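Local structure of (R)-S-adenosyl-L-methionine hydrolase (Thermus thermophilus, 2CW5) at residues Pro3-Asp9 and Ala63-Val69; Val20-Glu26 and Ala139-Ala143; Arg78-Ala82 and Val89-Asn93; Ala82-Tyr88 and Trp100-Pro104. The protein hydrolyses S-adenosyl-L-methionine to adenosine and L-methionine, acts as a homotrimer, and has no chlorinase or fluorinase activity. All coordinates share one frame; numbering follows the deposited sequence.

In the fold
All four contacts lie in the N-terminal domain. Its mixed sheet runs 34-37, 4-8, 64-68, 87-89, 79-83, 107-110, 157-158. Contact 1 joins strands 4-8 and 64-68. Contact 2 pairs helices 16-24 and 133-147; its V20, L24 and A142 pack on V4, F6 and L66, and its centre lies about 11 Å from that of contact 1. Contact 3 continues the sheet through V89, which bonds to V65 and A67. Contact 4 shares A82 with contact 3 and packs the turn of the hairpin 79-83/87-89 against the end of helix 99-102. Contacts 1 and 2 alternate along the chain. Contacts 3 and 4 lie between the two segments of contact 2. Together they tie sheet, helices and hairpin into one domain.

Contact 1: Pro3-Asp9 and Ala63-Val69; sequences PVYFLSD and AVVLAVV
P3-D9 and A63-V69 pair as neighbouring parallel beta strands in the sheet of the alpha/beta N-terminal domain. The strand axes are 12° apart. Five good backbone bonds zip them together, such as Y5 N to V64 O at 2.8 Å. A weak one, D9 N to V68 O, ends the series.

On the face with V4, F6 and S8, the largest bump is F6. CG lies trans to the backbone N (chi1 -173°), and the ring comes to lie beside L66. L66 CD2 sits over one ring face, 4.3 Å from the centroid of F6, a CH-pi contact. L66 CG adds to this at 3.8 Å from F6 CD1. V4 and V64 stand shoulder to shoulder.

The other face holds Y5 and L7. The small A63 makes a hollow, and the edge of the Y5 ring fills it, CD2 being 3.8 Å from A63 CB. L7 CD2 leans across A67 to reach V69 CG2, also at 3.8 Å. A18 of a second subunit packs on Y5.

At the C-terminal end, D9 crosses V69. By similarity D9 binds adenosine, so this strand end probably borders the active site. Its OD2 is held by Q43 N. With an alanine at D9, the amide of Q43 would probably lose its acceptor and a gap would open beside V69 CG1. V69 CG1 lies 3.6 Å from D9 OD2.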
# COMPACT_ATOMS: atom_id res chain seq x y z
N PRO C 3 9.58 -4.72 19.12
CA PRO C 3 8.90 -4.26 17.91
C PRO C 3 8.33 -5.42 17.11
O PRO C 3 8.81 -6.56 17.22
CB PRO C 3 9.99 -3.52 17.16
CG PRO C 3 11.23 -4.29 17.54
CD PRO C 3 11.03 -4.49 19.02
N VAL C 4 7.29 -5.14 16.33
CA VAL C 4 6.67 -6.15 15.50
C VAL C 4 6.85 -5.81 14.02
O VAL C 4 6.45 -4.74 13.56
CB VAL C 4 5.15 -6.26 15.79
CG1 VAL C 4 4.52 -7.25 14.83
CG2 VAL C 4 4.91 -6.72 17.22
N TYR C 5 7.48 -6.73 13.29
CA TYR C 5 7.70 -6.55 11.86
C TYR C 5 6.66 -7.43 11.18
O TYR C 5 6.53 -8.62 11.49
CB TYR C 5 9.13 -6.96 11.50
CG TYR C 5 10.12 -5.90 11.94
CD1 TYR C 5 10.46 -4.83 11.09
CD2 TYR C 5 10.66 -5.90 13.23
CE1 TYR C 5 11.30 -3.80 11.52
CE2 TYR C 5 11.51 -4.87 13.67
CZ TYR C 5 11.82 -3.83 12.81
OH TYR C 5 12.64 -2.81 13.24
N PHE C 6 5.94 -6.83 10.24
CA PHE C 6 4.82 -7.48 9.56
C PHE C 6 4.96 -7.68 8.05
O PHE C 6 5.21 -6.74 7.29
CB PHE C 6 3.57 -6.64 9.91
CG PHE C 6 2.26 -7.21 9.46
CD1 PHE C 6 2.13 -8.56 9.16
CD2 PHE C 6 1.14 -6.38 9.37
CE1 PHE C 6 0.89 -9.08 8.76
CE2 PHE C 6 -0.10 -6.89 8.97
CZ PHE C 6 -0.22 -8.24 8.66
N LEU C 7 4.79 -8.93 7.62
CA LEU C 7 4.85 -9.27 6.21
C LEU C 7 3.61 -10.09 5.86
O LEU C 7 3.14 -10.90 6.66
CB LEU C 7 6.11 -10.09 5.88
CG LEU C 7 6.26 -10.53 4.41
CD1 LEU C 7 7.74 -10.58 4.03
CD2 LEU C 7 5.59 -11.89 4.21
N SER C 8 3.06 -9.88 4.67
CA SER C 8 1.89 -10.65 4.26
C SER C 8 1.71 -10.57 2.76
O SER C 8 2.46 -9.88 2.07
CB SER C 8 0.62 -10.10 4.92
OG SER C 8 0.16 -8.95 4.23
N ASP C 9 0.72 -11.30 2.26
CA ASP C 9 0.38 -11.26 0.84
C ASP C 9 -1.05 -10.72 0.75
O ASP C 9 -1.76 -10.98 -0.22
CB ASP C 9 0.46 -12.66 0.22
CG ASP C 9 -0.57 -13.62 0.81
OD1 ASP C 9 -1.19 -13.29 1.84
OD2 ASP C 9 -0.75 -14.72 0.23
N ALA C 63 13.09 -9.15 17.95
CA ALA C 63 11.91 -8.57 17.31
C ALA C 63 10.94 -9.71 16.97
O ALA C 63 11.35 -10.86 16.79
CB ALA C 63 12.31 -7.84 16.03
N VAL C 64 9.65 -9.39 16.90
CA VAL C 64 8.63 -10.37 16.56
C VAL C 64 8.33 -10.24 15.07
O VAL C 64 7.84 -9.21 14.62
CB VAL C 64 7.32 -10.10 17.35
CG1 VAL C 64 6.21 -11.03 16.85
CG2 VAL C 64 7.56 -10.29 18.83
N VAL C 65 8.63 -11.30 14.32
CA VAL C 65 8.40 -11.30 12.88
C VAL C 65 7.08 -12.00 12.59
O VAL C 65 6.99 -13.23 12.66
CB VAL C 65 9.53 -12.03 12.12
CG1 VAL C 65 9.28 -11.94 10.61
CG2 VAL C 65 10.87 -11.43 12.48
N LEU C 66 6.06 -11.21 12.29
CA LEU C 66 4.73 -11.70 11.97
C LEU C 66 4.64 -11.79 10.45
O LEU C 66 4.74 -10.78 9.75
CB LEU C 66 3.67 -10.73 12.51
CG LEU C 66 2.21 -10.97 12.13
CD1 LEU C 66 1.77 -12.34 12.59
CD2 LEU C 66 1.34 -9.89 12.76
N ALA C 67 4.47 -13.00 9.94
CA ALA C 67 4.38 -13.19 8.49
C ALA C 67 3.21 -14.08 8.15
O ALA C 67 3.16 -15.24 8.57
CB ALA C 67 5.68 -13.79 7.97
N VAL C 68 2.26 -13.54 7.40
CA VAL C 68 1.07 -14.31 7.03
C VAL C 68 0.92 -14.46 5.52
O VAL C 68 0.55 -13.51 4.82
CB VAL C 68 -0.21 -13.65 7.59
CG1 VAL C 68 -1.43 -14.50 7.25
CG2 VAL C 68 -0.08 -13.46 9.09
N VAL C 69 1.22 -15.67 5.04
CA VAL C 69 1.12 -16.02 3.62
C VAL C 69 0.76 -17.50 3.53
O VAL C 69 1.46 -18.33 4.10
CB VAL C 69 2.46 -15.81 2.87
CG1 VAL C 69 2.30 -16.19 1.40
CG2 VAL C 69 2.94 -14.37 3.00

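Contact 2: Val20-Glu26 and Ala139-Ala143; sequences VKAVLAE and APAAA
V20, V23 and L24 press against A139, A142 and A143 where two helices cross on one face of the alpha/beta domain. The axes of 20-24 and 139-143 approach to 8.9 Å and cross at -41°. No hydrogen bond spans them. The helices meet through methyl groups, and the second offers mainly alanines, so the larger residues come from the first.

The tight part is the cluster round A139. A139 CB is the shared bump. It meets V23 CG1 at 3.8 Å and V20 CG1 at 4.0 Å. At a chi1 of 173°, V23 turns this methyl to the other helix. L24 starts out to one side, but its end swings in. Its CD2 touches A142 CB at 3.8 Å and comes near A143 N. The same methyl group lies against the backbone of the second helix, where A139 O also takes the bond from A143 N. V20, L24 and A142 point on to the sheet: V20 rests on F6 and L66, L24 on V4, and A142 on V64 and L66.

The outer part is looser. E26 is exposed and reaches over with an extended side chain. Across the contact it meets A143 CB, 3.3 Å from E26 OE1. The chain is not modelled directly after E26, so its placement may be less certain. K21 turns away from the alanines, and its NZ makes a salt bridge to D35 of its own chain. K21 packs on V34 and A22 on Y58 of a third subunit. On the inner side, the closest approach is L24 CD2 to A139 O, 3.2 Å.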
# COMPACT_ATOMS: atom_id res chain seq x y z
N VAL C 20 -5.13 -6.14 11.22
CA VAL C 20 -4.13 -6.82 12.04
C VAL C 20 -3.41 -5.79 12.91
O VAL C 20 -3.16 -6.02 14.09
CB VAL C 20 -3.12 -7.58 11.16
CG1 VAL C 20 -1.95 -8.05 12.01
CG2 VAL C 20 -3.81 -8.78 10.50
N LYS C 21 -3.07 -4.65 12.32
CA LYS C 21 -2.40 -3.60 13.07
C LYS C 21 -3.32 -3.07 14.17
O LYS C 21 -2.86 -2.70 15.26
CB LYS C 21 -2.00 -2.46 12.13
CG LYS C 21 -0.87 -2.80 11.17
CD LYS C 21 -0.54 -1.61 10.29
CE LYS C 21 0.67 -1.88 9.42
NZ LYS C 21 0.95 -0.72 8.52
N ALA C 22 -4.62 -3.04 13.90
CA ALA C 22 -5.60 -2.57 14.87
C ALA C 22 -5.66 -3.54 16.05
O ALA C 22 -5.69 -3.12 17.21
CB ALA C 22 -6.98 -2.44 14.23
N VAL C 23 -5.70 -4.84 15.76
CA VAL C 23 -5.74 -5.83 16.82
C VAL C 23 -4.45 -5.76 17.64
O VAL C 23 -4.49 -5.85 18.86
CB VAL C 23 -5.92 -7.27 16.26
CG1 VAL C 23 -5.80 -8.29 17.39
CG2 VAL C 23 -7.29 -7.40 15.61
N LEU C 24 -3.32 -5.58 16.96
CA LEU C 24 -2.04 -5.48 17.65
C LEU C 24 -2.02 -4.30 18.61
O LEU C 24 -1.41 -4.36 19.68
CB LEU C 24 -0.89 -5.33 16.65
CG LEU C 24 -0.48 -6.55 15.81
CD1 LEU C 24 0.65 -6.16 14.86
CD2 LEU C 24 -0.04 -7.68 16.72
N ALA C 25 -2.68 -3.21 18.22
CA ALA C 25 -2.73 -2.01 19.05
C ALA C 25 -3.76 -2.16 20.16
O ALA C 25 -3.87 -1.31 21.04
CB ALA C 25 -3.06 -0.80 18.18
N GLU C 26 -4.52 -3.26 20.11
CA GLU C 26 -5.55 -3.59 21.08
C GLU C 26 -5.64 -2.66 22.29
O GLU C 26 -5.33 -3.11 23.42
CB GLU C 26 -5.36 -5.03 21.56
CG GLU C 26 -3.98 -5.31 22.13
CD GLU C 26 -3.69 -6.79 22.27
OE1 GLU C 26 -2.67 -7.15 22.89
OE2 GLU C 26 -4.49 -7.60 21.75
N ALA C 139 -2.36 -12.29 14.94
CA ALA C 139 -2.25 -10.97 15.57
C ALA C 139 -2.23 -11.04 17.09
O ALA C 139 -1.37 -10.42 17.74
CB ALA C 139 -3.38 -10.06 15.10
N PRO C 140 -3.18 -11.77 17.70
CA PRO C 140 -3.17 -11.85 19.17
C PRO C 140 -1.90 -12.52 19.70
O PRO C 140 -1.42 -12.17 20.78
CB PRO C 140 -4.44 -12.64 19.48
CG PRO C 140 -4.66 -13.47 18.24
CD PRO C 140 -4.33 -12.50 17.14
N ALA C 141 -1.36 -13.45 18.93
CA ALA C 141 -0.15 -14.16 19.32
C ALA C 141 1.04 -13.20 19.28
O ALA C 141 1.86 -13.16 20.21
CB ALA C 141 0.10 -15.32 18.36
N ALA C 142 1.11 -12.41 18.22
CA ALA C 142 2.18 -11.44 18.05
C ALA C 142 2.14 -10.38 19.16
O ALA C 142 3.18 -10.00 19.70
CB ALA C 142 2.08 -10.78 16.69
N ALA C 143 0.95 -9.91 19.49
CA ALA C 143 0.81 -8.90 20.54
C ALA C 143 1.30 -9.49 21.87
O ALA C 143 2.04 -8.85 22.62
CB ALA C 143 -0.65 -8.47 20.66

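Contact 3: Arg78-Ala82 and Val89-Asn93; sequences RAVAA and VGPDN
A79-A81 runs antiparallel to V89-P91, and the two backbones pair around V80 and G90. V80 N bonds to G90 O and G90 N to V80 O, each at 3.1 Å. A79 with P91 and A81 with V89 are the non-hydrogen-bonded pairs. The chain turns a corner at G90, yet D92 N still reaches R78 O at 2.8 Å. D92 is the centre of an inverse gamma turn.

These are the open ends of a beta hairpin, strands 79-83 and 87-89, in the mixed sheet. A81 CB meets V89 CG2, and F138 packs on A79, V89 and P91.

R78 closes the end with a side-on salt bridge. Its chain bends at chi3 (73°) and brings NE and NH2 to one oxygen, D92 OD2. NH2 is 2.6 Å from OD2, on its syn side; NE is 3.0 Å from OD2, on the anti side. Both come from the same face, tilted out of the carboxylate plane. Guanidinium and carboxylate planes are 25° apart. T162 OG1 also bonds to NH2, and A164 N to D92 OD1. Were D92 an alanine, the R78 charge would probably lose its mate and A164 N its acceptor. V80 CG2 lies 3.9 Å from D92 CB.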
# COMPACT_ATOMS: atom_id res chain seq x y z
N ARG C 78 -1.26 -25.49 10.14
CA ARG C 78 -0.91 -25.30 11.57
C ARG C 78 -0.32 -23.90 11.81
O ARG C 78 0.57 -23.47 11.08
CB ARG C 78 0.09 -26.37 12.01
CG ARG C 78 0.50 -26.27 13.46
CD ARG C 78 1.23 -27.52 13.95
NE ARG C 78 2.59 -27.64 13.42
CZ ARG C 78 3.49 -28.48 13.89
NH1 ARG C 78 3.19 -29.28 14.91
NH2 ARG C 78 4.71 -28.53 13.37
N ALA C 79 -0.83 -23.21 12.82
CA ALA C 79 -0.35 -21.86 13.17
C ALA C 79 0.67 -21.99 14.29
O ALA C 79 0.38 -22.56 15.34
CB ALA C 79 -1.52 -20.99 13.61
N VAL C 80 1.86 -21.44 14.09
CA VAL C 80 2.91 -21.54 15.10
C VAL C 80 3.69 -20.28 15.41
O VAL C 80 3.60 -19.26 14.72
CB VAL C 80 3.96 -22.61 14.72
CG1 VAL C 80 3.30 -23.97 14.55
CG2 VAL C 80 4.67 -22.20 13.43
N ALA C 81 4.46 -20.37 16.49
CA ALA C 81 5.36 -19.32 16.93
C ALA C 81 6.65 -20.11 17.15
O ALA C 81 6.64 -21.17 17.77
CB ALA C 81 4.88 -18.73 18.23
N ALA C 82 7.75 -19.61 16.59
CA ALA C 82 9.06 -20.27 16.73
C ALA C 82 10.01 -19.24 17.33
O ALA C 82 10.02 -18.08 16.91
CB ALA C 82 9.57 -20.74 15.38
N VAL C 89 6.14 -15.63 13.96
CA VAL C 89 4.73 -15.95 14.12
C VAL C 89 4.10 -16.04 12.74
O VAL C 89 4.10 -15.08 11.98
CB VAL C 89 4.00 -14.86 14.94
CG1 VAL C 89 2.50 -15.19 15.03
CG2 VAL C 89 4.61 -14.75 16.32
N GLY C 90 3.58 -17.22 12.41
CA GLY C 90 2.98 -17.40 11.12
C GLY C 90 2.65 -18.86 10.86
O GLY C 90 2.79 -19.69 11.76
N PRO C 91 2.20 -19.19 9.65
CA PRO C 91 1.84 -20.56 9.26
C PRO C 91 3.05 -21.49 9.16
O PRO C 91 4.13 -21.09 8.73
CB PRO C 91 1.16 -20.37 7.91
CG PRO C 91 1.91 -19.19 7.34
CD PRO C 91 1.96 -18.26 8.54
N ASP C 92 2.85 -22.73 9.59
CA ASP C 92 3.90 -23.74 9.55
C ASP C 92 3.86 -24.38 8.16
O ASP C 92 3.47 -25.54 8.00
CB ASP C 92 3.64 -24.79 10.64
CG ASP C 92 4.78 -25.78 10.79
OD1 ASP C 92 5.93 -25.46 10.42
OD2 ASP C 92 4.53 -26.89 11.30
N ASN C 93 4.27 -23.60 7.16
CA ASN C 93 4.27 -24.07 5.79
C ASN C 93 5.59 -23.82 5.08
O ASN C 93 5.66 -23.86 3.85
CB ASN C 93 3.13 -23.40 5.01
CG ASN C 93 3.23 -21.88 5.00
OD1 ASN C 93 4.24 -21.30 5.41
ND2 ASN C 93 2.17 -21.22 4.51

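Contact 4: Ala82-Tyr88 and Trp100-Pro104; sequences ALGRWTY and WLLDP
D103 points its side chain into the hairpin turn G84-W86, and R85, W86 and Y88 close around it. CB meets the edge of the W86 ring, 3.6 Å from CE3, and lies under one face of the R85 guanidinium. A chi1 of 172° swings CG well away from the backbone N and carries the carboxylate to the turn.

OD1 takes the N-H of R85 on its syn side, somewhat out of the plane, 2.7 Å from R85 N and nearly straight at 171°. A water bonded to OD1 leads weakly on to R85 NH1. A side chain on G84 would run into OD1. Y88 OH donates to the anti lone pair of D103 OD2 at 2.7 Å. W86 N meets D103 OD2 from above the carboxylate plane at 3.0 Å.

W100 makes a T-shaped stack. Its edge meets the Y88 face, planes at 85°, with NE1 over the rim of the ring, 3.3 Å from Y88 CD2. W100 CZ2 also touches A82 CB at 3.7 Å. R85 bends back, and NH1 and NH2 both reach L102 O by long, bent bonds of 3.3 Å; a second water links NH2 to that oxygen.

Two backbone amides, a hydroxyl and a water thus satisfy one buried carboxylate. With R85 also near, they would probably stabilise its negative charge and fix the turn against the end of helix 99-102.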
# COMPACT_ATOMS: atom_id res chain seq x y z
N ALA C 82 7.75 -19.61 16.59
CA ALA C 82 9.06 -20.27 16.73
C ALA C 82 10.01 -19.24 17.33
O ALA C 82 10.02 -18.08 16.91
CB ALA C 82 9.57 -20.74 15.38
N LEU C 83 10.80 -19.66 18.31
CA LEU C 83 11.71 -18.75 19.00
C LEU C 83 13.20 -19.01 18.77
O LEU C 83 13.69 -20.11 18.97
CB LEU C 83 11.43 -18.82 20.50
CG LEU C 83 9.96 -18.81 20.94
CD1 LEU C 83 9.87 -19.19 22.41
CD2 LEU C 83 9.35 -17.44 20.70
N GLY C 84 13.90 -17.96 18.35
CA GLY C 84 15.33 -18.02 18.12
C GLY C 84 15.85 -16.67 18.57
O GLY C 84 15.33 -16.12 19.55
N ARG C 85 16.87 -16.14 17.89
CA ARG C 85 17.39 -14.82 18.24
C ARG C 85 16.26 -13.83 17.96
O ARG C 85 16.16 -12.78 18.58
CB ARG C 85 18.61 -14.45 17.38
CG ARG C 85 19.81 -15.36 17.57
CD ARG C 85 21.12 -14.62 17.30
NE ARG C 85 21.24 -14.14 15.93
CZ ARG C 85 21.48 -14.91 14.87
NH1 ARG C 85 21.62 -16.22 15.02
NH2 ARG C 85 21.57 -14.38 13.66
N TRP C 86 15.43 -14.18 16.98
CA TRP C 86 14.27 -13.38 16.62
C TRP C 86 13.09 -14.31 16.86
O TRP C 86 13.26 -15.52 16.98
CB TRP C 86 14.31 -12.95 15.15
CG TRP C 86 15.36 -11.92 14.85
CD1 TRP C 86 15.29 -10.58 15.10
CD2 TRP C 86 16.66 -12.15 14.29
NE1 TRP C 86 16.46 -9.96 14.73
CE2 TRP C 86 17.32 -10.91 14.23
CE3 TRP C 86 17.32 -13.30 13.83
CZ2 TRP C 86 18.62 -10.77 13.73
CZ3 TRP C 86 18.62 -13.16 13.33
CH2 TRP C 86 19.25 -11.91 13.29
N THR C 87 11.89 -13.75 16.95
CA THR C 87 10.70 -14.55 17.18
C THR C 87 9.86 -14.54 15.92
O THR C 87 9.72 -13.51 15.25
CB THR C 87 9.91 -13.99 18.37
OG1 THR C 87 10.71 -14.11 19.55
CG2 THR C 87 8.59 -14.75 18.57
N TYR C 88 9.30 -15.70 15.58
CA TYR C 88 8.51 -15.82 14.36
C TYR C 88 7.09 -16.25 14.65
O TYR C 88 6.85 -17.11 15.49
CB TYR C 88 9.18 -16.84 13.43
CG TYR C 88 10.65 -16.56 13.20
CD1 TYR C 88 11.06 -15.63 12.25
CD2 TYR C 88 11.62 -17.18 13.99
CE1 TYR C 88 12.41 -15.32 12.09
CE2 TYR C 88 12.97 -16.87 13.84
CZ TYR C 88 13.36 -15.94 12.89
OH TYR C 88 14.69 -15.60 12.76
N TRP C 100 15.26 -19.09 8.91
CA TRP C 100 15.77 -20.08 9.84
C TRP C 100 17.20 -20.55 9.56
O TRP C 100 17.82 -21.17 10.42
CB TRP C 100 14.79 -21.25 9.93
CG TRP C 100 13.52 -20.86 10.65
CD1 TRP C 100 13.35 -19.79 11.50
CD2 TRP C 100 12.26 -21.55 10.63
NE1 TRP C 100 12.08 -19.78 12.00
CE2 TRP C 100 11.39 -20.85 11.49
CE3 TRP C 100 11.79 -22.69 9.97
CZ2 TRP C 100 10.07 -21.25 11.71
CZ3 TRP C 100 10.47 -23.09 10.19
CH2 TRP C 100 9.63 -22.37 11.05
N LEU C 101 17.71 -20.26 8.36
CA LEU C 101 19.09 -20.61 8.05
C LEU C 101 19.98 -19.60 8.77
O LEU C 101 21.12 -19.89 9.11
CB LEU C 101 19.36 -20.52 6.54
CG LEU C 101 18.79 -21.62 5.65
CD1 LEU C 101 19.09 -21.30 4.19
CD2 LEU C 101 19.40 -22.97 6.06
N LEU C 102 19.44 -18.41 8.99
CA LEU C 102 20.17 -17.35 9.67
C LEU C 102 19.95 -17.46 11.18
O LEU C 102 20.80 -17.06 11.97
CB LEU C 102 19.68 -15.98 9.19
CG LEU C 102 19.72 -15.68 7.69
CD1 LEU C 102 19.07 -14.33 7.43
CD2 LEU C 102 21.16 -15.69 7.18
N ASP C 103 18.80 -18.02 11.55
CA ASP C 103 18.42 -18.15 12.96
C ASP C 103 17.49 -19.36 13.19
O ASP C 103 16.27 -19.23 13.20
CB ASP C 103 17.74 -16.85 13.40
CG ASP C 103 17.12 -16.93 14.78
OD1 ASP C 103 17.75 -17.50 15.69
OD2 ASP C 103 16.00 -16.39 14.96
N PRO C 104 18.08 -20.55 13.38
CA PRO C 104 17.34 -21.79 13.62
C PRO C 104 16.60 -21.71 14.96
O PRO C 104 17.23 -21.49 16.00
CB PRO C 104 18.44 -22.86 13.65
CG PRO C 104 19.51 -22.27 12.79
CD PRO C 104 19.51 -20.82 13.21
O HOH W 1 22.72 -15.32 10.97
O HOH W 2 20.22 -18.31 16.30